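Local atomic coordinates of protein UTR4 (Saccharomyces cerevisiae, PDB entry 2G80), a protein that probably enolises 2,3-diketo-5-methylthiopentyl-1-phosphate and then removes its phosphate to form the acireductone of the methionine salvage pathway, using one magnesium ion. Residues N75-F80 and E86-H91; Q191-I196 and V223-G228; P54-K59 and E94-D99. All coordinates share one frame; numbering follows the deposited sequence.

Interaction 1 (N75-F80 and E86-H91); sequences NILSQF and EQLQAH
Apolar contact joins two successive helices at the far end of the molecule, where L77 of helix 72-78 and F80, three residues further on, meet L88 and H91 of helix 85-97. L88 does most of the work. With its CG anti to the backbone N (chi1 179°), it reaches straight across, and its CD1 settles against F80, 3.7 Å from F80 CB and equally close to F80 CD2. The two side chains cross at about a right angle, and the methyl meets the phenyl ring obliquely. The other branch, L88 CD2, lies 4.3 Å from L77 CD2, a looser meeting of two leucine methyls. One turn further along helix 85-97, H91 offers the edge of its imidazole: its CD2 is 4.1 Å from F80 CD1, near the imidazole plane, while F80 receives it obliquely. Both helices belong to the stretch between the first two strands of the core, the position of the helical C1 cap in HAD phosphatases. Within this cap the leucine and the phenyl ring have further neighbours. I92 of helix 85-97 touches F80, as does I104 of helix 103-118, while L88 also packs on V64 of helix 46-65 and on I82 of the connecting loop. On the exposed surface of 75-80, the hydroxyl of S78 turns back and donates from OG to N75 O at 2.8 Å, approaching from above the carbonyl plane, with a weaker partner in S74 O.

Interaction 2 (Q191-I196 and V223-G228); sequences QSYANI and VGIATG
The phenol ring of Y193 meets Y143 in an edge-to-face (T-shaped) contact and F209 with the ring planes at about 50°, while I225 CD1 approaches it obliquely, 4.2 Å from Y193 CD1. Its setting is the HAD core, a parallel Rossmann-like sheet: helix 190-200 packs on the chain that enters strand 226-230, the last element of a beta-alpha-beta crossover from strand 207-211 through helix 214-221. Y193 CB is the hub of the contact. V223 CG2 lies 3.6 Å from it and I225 CD1 3.9 Å, so one methylene receives methyls from two residues of 223-228. The tyrosine and isoleucine side chains cross at about a right angle. The two valine methyls divide between neighbouring residues: CG2 goes to Y193, whereas V223 CG1 stands 4.2 Å from A194 CB. The ring leads away from 223-228, its CG lying anti to the carbonyl carbon of Y193 (chi1 -63°), and carries the hydroxyl to K187 O, to which OH is hydrogen-bonded. The side chain of K187, a predicted substrate-binding residue, lies about 4 Å from that of Y193 at the nearest atoms, and the bound magnesium ion about 10 Å from it, which places this tyrosine close to the active site. Away from 223-228, helix 190-200 carries a pair of amides one turn apart. N195 gives ND2 to S184 O, and its OD1 accepts Q191 NE2 at 3.2 Å with an N-H...O angle of 159°; the oxygen lies in the Q191 amide plane, but the nitrogen stands well above the carbonyl plane of N195.

Interaction 3 (P54-K59 and E94-D99); sequences PYFTNK and ELVAKD
Two apolar contacts, both made by V96, hold helix 46-65 to the end of helix 85-97. The two valine methyls take different partners. CG2 of V96 meets the edge of the F56 ring, 3.6 Å from CE2 and 3.9 Å from CD2 of F56, near the ring plane. V96 CG1 lies 3.7 Å from T57 CG2. In F56, CG anti to the backbone N (chi1 172°) extends the ring from its helix, where L108, Q109 and W113 of helix 103-118 also touch it within the helical cap. No polar bond joins the two segments. K98, just past the last turn of helix 85-97, forms a salt bridge from NZ to E94 OE2 at 2.8 Å, approaching the anti side of the carboxylate. D99, which has a salt bridge to K101, is the C-prime residue of a Schellman motif that ends the helix, with D99 N bonded to V96 O and V100 N to L95 O. Methyl and ring-edge meetings impose little direction, so this interface depends on how the valine branches and the phenyl ring fit together, while the charged groups act along helix 85-97 and at its end.

Overall arrangement
After strand 33-36 the chain enters the helical cap, and helix 46-65 supplies the first half of interaction 3. Its partner on helix 85-97 arrives only after 34 intervening residues, among them helix 72-78, whose return through a five-residue connection closes interaction 1; interaction 1 is thus nested inside the loop that interaction 3 closes. Helix 85-97 serves both; their centres are 13 Å apart, and F80 CE1 of one lies 3.9 Å from L95 CD1 of the other. Together they tie three cap helices. Interaction 2 follows later in series, closing a 26-residue loop within the sheet domain, its centre 38 Å from that of interaction 1 and across the chain's centre from both.

Interaction 1 (N75-F80 and E86-H91)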
# COMPACT_ATOMS: atom_id res chain seq x y z
N ASN A 75 3.79 -22.38 10.90
CA ASN A 75 4.26 -22.68 9.55
C ASN A 75 4.97 -21.48 8.94
O ASN A 75 5.99 -21.64 8.28
CB ASN A 75 3.09 -23.11 8.66
CG ASN A 75 2.39 -24.38 9.17
OD1 ASN A 75 2.97 -25.17 9.93
ND2 ASN A 75 1.13 -24.56 8.78
N ILE A 76 4.45 -20.28 9.19
CA ILE A 76 5.11 -19.04 8.73
C ILE A 76 6.45 -18.88 9.47
O ILE A 76 7.47 -18.73 8.84
CB ILE A 76 4.23 -17.76 8.91
CG1 ILE A 76 2.93 -17.89 8.08
CG2 ILE A 76 5.02 -16.49 8.46
CD1 ILE A 76 1.85 -16.90 8.42
N LEU A 77 6.41 -18.98 10.80
CA LEU A 77 7.59 -18.81 11.64
C LEU A 77 8.74 -19.77 11.34
O LEU A 77 9.89 -19.35 11.39
CB LEU A 77 7.24 -18.84 13.13
CG LEU A 77 6.49 -17.60 13.64
CD1 LEU A 77 6.01 -17.86 15.06
CD2 LEU A 77 7.34 -16.34 13.63
N SER A 78 8.42 -21.02 11.00
CA SER A 78 9.40 -22.04 10.66
C SER A 78 10.20 -21.68 9.39
O SER A 78 11.36 -22.07 9.29
CB SER A 78 8.77 -23.43 10.51
OG SER A 78 7.86 -23.42 9.40
N GLN A 79 9.61 -20.93 8.46
CA GLN A 79 10.30 -20.51 7.23
C GLN A 79 11.41 -19.45 7.39
O GLN A 79 12.02 -19.05 6.40
CB GLN A 79 9.30 -20.12 6.15
CG GLN A 79 8.45 -21.34 5.73
CD GLN A 79 7.79 -21.16 4.37
OE1 GLN A 79 7.19 -20.13 4.10
NE2 GLN A 79 7.89 -22.18 3.53
N PHE A 80 11.62 -18.95 8.61
CA PHE A 80 12.80 -18.13 8.92
C PHE A 80 14.02 -19.03 9.13
O PHE A 80 15.14 -18.55 8.99
CB PHE A 80 12.60 -17.26 10.16
CG PHE A 80 11.66 -16.13 9.95
CD1 PHE A 80 12.05 -15.03 9.16
CD2 PHE A 80 10.40 -16.13 10.54
CE1 PHE A 80 11.19 -13.95 8.97
CE2 PHE A 80 9.54 -15.06 10.36
CZ PHE A 80 9.93 -13.96 9.56
N GLU A 86 14.70 -16.81 21.12
CA GLU A 86 15.36 -15.51 21.42
C GLU A 86 16.02 -14.95 20.15
O GLU A 86 15.86 -13.77 19.83
CB GLU A 86 16.39 -15.65 22.56
N GLN A 87 16.71 -15.81 19.40
CA GLN A 87 17.32 -15.42 18.12
C GLN A 87 16.27 -15.10 17.08
O GLN A 87 16.44 -14.13 16.33
CB GLN A 87 18.20 -16.51 17.54
CG GLN A 87 19.42 -16.84 18.35
CD GLN A 87 20.22 -17.99 17.73
OE1 GLN A 87 19.98 -18.38 16.57
NE2 GLN A 87 21.17 -18.53 18.50
N LEU A 88 15.21 -15.91 17.02
CA LEU A 88 14.09 -15.64 16.08
C LEU A 88 13.39 -14.30 16.37
O LEU A 88 13.10 -13.53 15.46
CB LEU A 88 13.08 -16.79 16.05
CG LEU A 88 11.87 -16.62 15.13
CD1 LEU A 88 12.28 -16.39 13.70
CD2 LEU A 88 10.97 -17.86 15.24
N GLN A 89 13.12 -14.04 17.65
CA GLN A 89 12.49 -12.79 18.06
C GLN A 89 13.37 -11.62 17.64
O GLN A 89 12.91 -10.73 16.92
CB GLN A 89 12.19 -12.77 19.56
CG GLN A 89 11.44 -11.52 20.01
CD GLN A 89 11.08 -11.53 21.49
OE1 GLN A 89 10.46 -12.47 21.97
NE2 GLN A 89 11.44 -10.45 22.20
N ALA A 90 14.64 -11.66 18.05
CA ALA A 90 15.62 -10.62 17.70
C ALA A 90 15.79 -10.40 16.18
O ALA A 90 15.87 -9.25 15.72
CB ALA A 90 16.99 -10.93 18.36
N HIS A 91 15.83 -11.49 15.42
CA HIS A 91 15.96 -11.44 13.94
C HIS A 91 14.76 -10.73 13.27
O HIS A 91 14.96 -9.90 12.39
CB HIS A 91 16.11 -12.86 13.36
CG HIS A 91 16.23 -12.93 11.87
ND1 HIS A 91 17.40 -12.65 11.20
CD2 HIS A 91 15.33 -13.30 10.92
CE1 HIS A 91 17.21 -12.82 9.90
NE2 HIS A 91 15.97 -13.23 9.70

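Interaction 2 (Q191-I196 and V223-G228)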
# COMPACT_ATOMS: atom_id res chain seq x y z
N GLN A 191 8.96 -0.43 -18.09
CA GLN A 191 8.46 -1.76 -18.43
C GLN A 191 7.32 -2.22 -17.54
O GLN A 191 6.40 -2.90 -18.02
CB GLN A 191 9.59 -2.81 -18.37
CG GLN A 191 9.20 -4.27 -18.74
CD GLN A 191 8.79 -4.44 -20.20
OE1 GLN A 191 9.56 -4.11 -21.12
NE2 GLN A 191 7.58 -5.00 -20.43
N SER A 192 7.45 -1.91 -16.25
CA SER A 192 6.43 -2.19 -15.26
C SER A 192 5.09 -1.56 -15.67
O SER A 192 4.06 -2.22 -15.55
CB SER A 192 6.85 -1.71 -13.86
OG SER A 192 8.19 -2.11 -13.53
N TYR A 193 5.14 -0.32 -16.18
CA TYR A 193 3.91 0.38 -16.65
C TYR A 193 3.36 -0.21 -17.97
O TYR A 193 2.17 -0.20 -18.18
CB TYR A 193 4.12 1.88 -16.72
CG TYR A 193 4.39 2.40 -15.34
CD1 TYR A 193 3.34 2.73 -14.48
CD2 TYR A 193 5.70 2.47 -14.85
CE1 TYR A 193 3.59 3.17 -13.18
CE2 TYR A 193 5.96 2.88 -13.55
CZ TYR A 193 4.91 3.25 -12.72
OH TYR A 193 5.17 3.68 -11.43
N ALA A 194 4.23 -0.74 -18.81
CA ALA A 194 3.82 -1.47 -20.00
C ALA A 194 3.08 -2.76 -19.59
O ALA A 194 2.08 -3.13 -20.22
CB ALA A 194 5.02 -1.76 -20.90
N ASN A 195 3.58 -3.42 -18.54
CA ASN A 195 2.94 -4.60 -17.96
C ASN A 195 1.54 -4.28 -17.43
O ASN A 195 0.59 -5.01 -17.70
CB ASN A 195 3.79 -5.27 -16.86
CG ASN A 195 5.13 -5.82 -17.37
OD1 ASN A 195 5.30 -6.15 -18.55
ND2 ASN A 195 6.10 -5.93 -16.46
N ILE A 196 1.39 -3.15 -16.73
CA ILE A 196 0.08 -2.72 -16.19
C ILE A 196 -0.90 -2.33 -17.31
O ILE A 196 -2.08 -2.66 -17.21
CB ILE A 196 0.24 -1.57 -15.16
CG1 ILE A 196 0.98 -2.09 -13.92
CG2 ILE A 196 -1.16 -0.88 -14.78
CD1 ILE A 196 1.40 -1.00 -12.94
N VAL A 223 5.92 5.41 -21.32
CA VAL A 223 4.94 4.67 -22.13
C VAL A 223 3.64 5.48 -22.41
O VAL A 223 2.63 4.90 -22.80
CB VAL A 223 4.63 3.25 -21.56
CG1 VAL A 223 5.73 2.28 -21.92
CG2 VAL A 223 4.33 3.27 -20.03
N GLY A 224 3.70 6.80 -22.23
CA GLY A 224 2.62 7.71 -22.58
C GLY A 224 1.47 7.93 -21.62
O GLY A 224 0.48 8.61 -21.96
N ILE A 225 1.61 7.38 -20.41
CA ILE A 225 0.58 7.52 -19.39
C ILE A 225 0.65 8.96 -18.82
O ILE A 225 1.73 9.42 -18.48
CB ILE A 225 0.76 6.48 -18.24
CG1 ILE A 225 0.73 5.02 -18.77
CG2 ILE A 225 -0.28 6.72 -17.10
CD1 ILE A 225 1.02 4.00 -17.68
N ALA A 226 -0.52 9.61 -18.69
CA ALA A 226 -0.61 10.96 -18.07
C ALA A 226 -0.29 10.82 -16.56
O ALA A 226 -0.55 9.81 -15.94
CB ALA A 226 -1.98 11.57 -18.30
N THR A 227 0.31 11.86 -16.02
CA THR A 227 0.86 11.85 -14.67
C THR A 227 0.36 13.05 -13.88
O THR A 227 0.08 14.10 -14.47
CB THR A 227 2.41 11.97 -14.72
OG1 THR A 227 2.75 13.16 -15.46
CG2 THR A 227 3.01 10.80 -15.40
N GLY A 228 0.27 12.87 -12.57
CA GLY A 228 -0.12 13.95 -11.63
C GLY A 228 0.65 13.73 -10.34
O GLY A 228 0.73 12.57 -9.88

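Interaction 3 (P54-K59 and E94-D99)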
# COMPACT_ATOMS: atom_id res chain seq x y z
N PRO A 54 4.95 -0.49 14.44
CA PRO A 54 4.83 -0.62 15.92
C PRO A 54 3.78 -1.62 16.38
O PRO A 54 4.01 -2.36 17.32
CB PRO A 54 4.47 0.80 16.38
CG PRO A 54 5.02 1.65 15.33
CD PRO A 54 4.80 0.93 14.05
N TYR A 55 2.63 -1.64 15.71
CA TYR A 55 1.58 -2.61 15.99
C TYR A 55 2.16 -4.05 15.85
O TYR A 55 1.97 -4.91 16.74
CB TYR A 55 0.32 -2.40 15.08
CG TYR A 55 -0.74 -3.41 15.37
CD1 TYR A 55 -1.67 -3.20 16.40
CD2 TYR A 55 -0.73 -4.66 14.72
CE1 TYR A 55 -2.64 -4.21 16.73
CE2 TYR A 55 -1.67 -5.66 15.05
CZ TYR A 55 -2.62 -5.43 16.04
OH TYR A 55 -3.55 -6.42 16.37
N PHE A 56 2.82 -4.30 14.73
CA PHE A 56 3.44 -5.59 14.46
C PHE A 56 4.58 -5.96 15.44
O PHE A 56 4.59 -7.08 15.97
CB PHE A 56 3.93 -5.65 13.00
CG PHE A 56 4.75 -6.85 12.68
CD1 PHE A 56 4.13 -8.07 12.47
CD2 PHE A 56 6.15 -6.77 12.61
CE1 PHE A 56 4.88 -9.20 12.18
CE2 PHE A 56 6.91 -7.89 12.33
CZ PHE A 56 6.27 -9.12 12.11
N THR A 57 5.51 -5.02 15.66
CA THR A 57 6.65 -5.26 16.59
C THR A 57 6.19 -5.46 18.04
O THR A 57 6.82 -6.25 18.77
CB THR A 57 7.78 -4.20 16.48
OG1 THR A 57 7.28 -2.90 16.83
CG2 THR A 57 8.37 -4.16 15.08
N ASN A 58 5.11 -4.78 18.47
CA ASN A 58 4.53 -5.03 19.82
C ASN A 58 3.93 -6.44 19.93
O ASN A 58 3.94 -7.02 21.00
CB ASN A 58 3.47 -4.00 20.20
CG ASN A 58 4.02 -2.54 20.28
OD1 ASN A 58 5.24 -2.29 20.36
ND2 ASN A 58 3.09 -1.56 20.23
N LYS A 59 3.40 -6.99 18.83
CA LYS A 59 2.83 -8.37 18.81
C LYS A 59 3.86 -9.53 18.68
O LYS A 59 3.57 -10.63 19.09
CB LYS A 59 1.78 -8.51 17.69
CG LYS A 59 0.48 -7.75 17.86
CD LYS A 59 -0.37 -8.30 19.01
CE LYS A 59 -1.74 -7.64 19.10
NZ LYS A 59 -1.67 -6.18 19.36
N GLU A 94 14.92 -7.09 13.97
CA GLU A 94 16.03 -6.54 13.18
C GLU A 94 15.59 -6.27 11.75
O GLU A 94 15.93 -5.22 11.21
CB GLU A 94 17.23 -7.49 13.18
CG GLU A 94 18.43 -7.04 12.35
CD GLU A 94 19.61 -8.02 12.39
OE1 GLU A 94 19.53 -9.10 13.02
OE2 GLU A 94 20.63 -7.70 11.74
N LEU A 95 14.89 -7.23 11.14
CA LEU A 95 14.40 -7.06 9.75
C LEU A 95 13.49 -5.82 9.60
O LEU A 95 13.58 -5.11 8.59
CB LEU A 95 13.66 -8.30 9.24
CG LEU A 95 14.41 -9.65 9.10
CD1 LEU A 95 13.39 -10.73 8.80
CD2 LEU A 95 15.47 -9.65 8.04
N VAL A 96 12.63 -5.59 10.59
CA VAL A 96 11.71 -4.44 10.62
C VAL A 96 12.53 -3.16 10.76
O VAL A 96 12.37 -2.25 9.95
CB VAL A 96 10.66 -4.52 11.79
CG1 VAL A 96 9.78 -3.26 11.83
CG2 VAL A 96 9.75 -5.75 11.66
N ALA A 97 13.42 -3.12 11.76
CA ALA A 97 14.30 -1.97 12.03
C ALA A 97 15.17 -1.57 10.84
O ALA A 97 15.39 -0.39 10.62
CB ALA A 97 15.20 -2.25 13.26
N LYS A 98 15.67 -2.56 10.09
CA LYS A 98 16.52 -2.32 8.90
C LYS A 98 15.73 -2.25 7.57
O LYS A 98 16.33 -2.12 6.52
CB LYS A 98 17.62 -3.37 8.85
CG LYS A 98 18.55 -3.30 10.06
CD LYS A 98 19.60 -4.37 9.98
CE LYS A 98 20.71 -4.17 11.01
NZ LYS A 98 21.69 -5.28 10.92
N ASP A 99 14.40 -2.30 7.64
CA ASP A 99 13.47 -2.29 6.50
C ASP A 99 13.78 -3.35 5.41
O ASP A 99 13.79 -3.06 4.20
CB ASP A 99 13.32 -0.86 5.91
CG ASP A 99 11.97 -0.66 5.19
OD1 ASP A 99 10.93 -1.16 5.70
OD2 ASP A 99 11.95 -0.00 4.13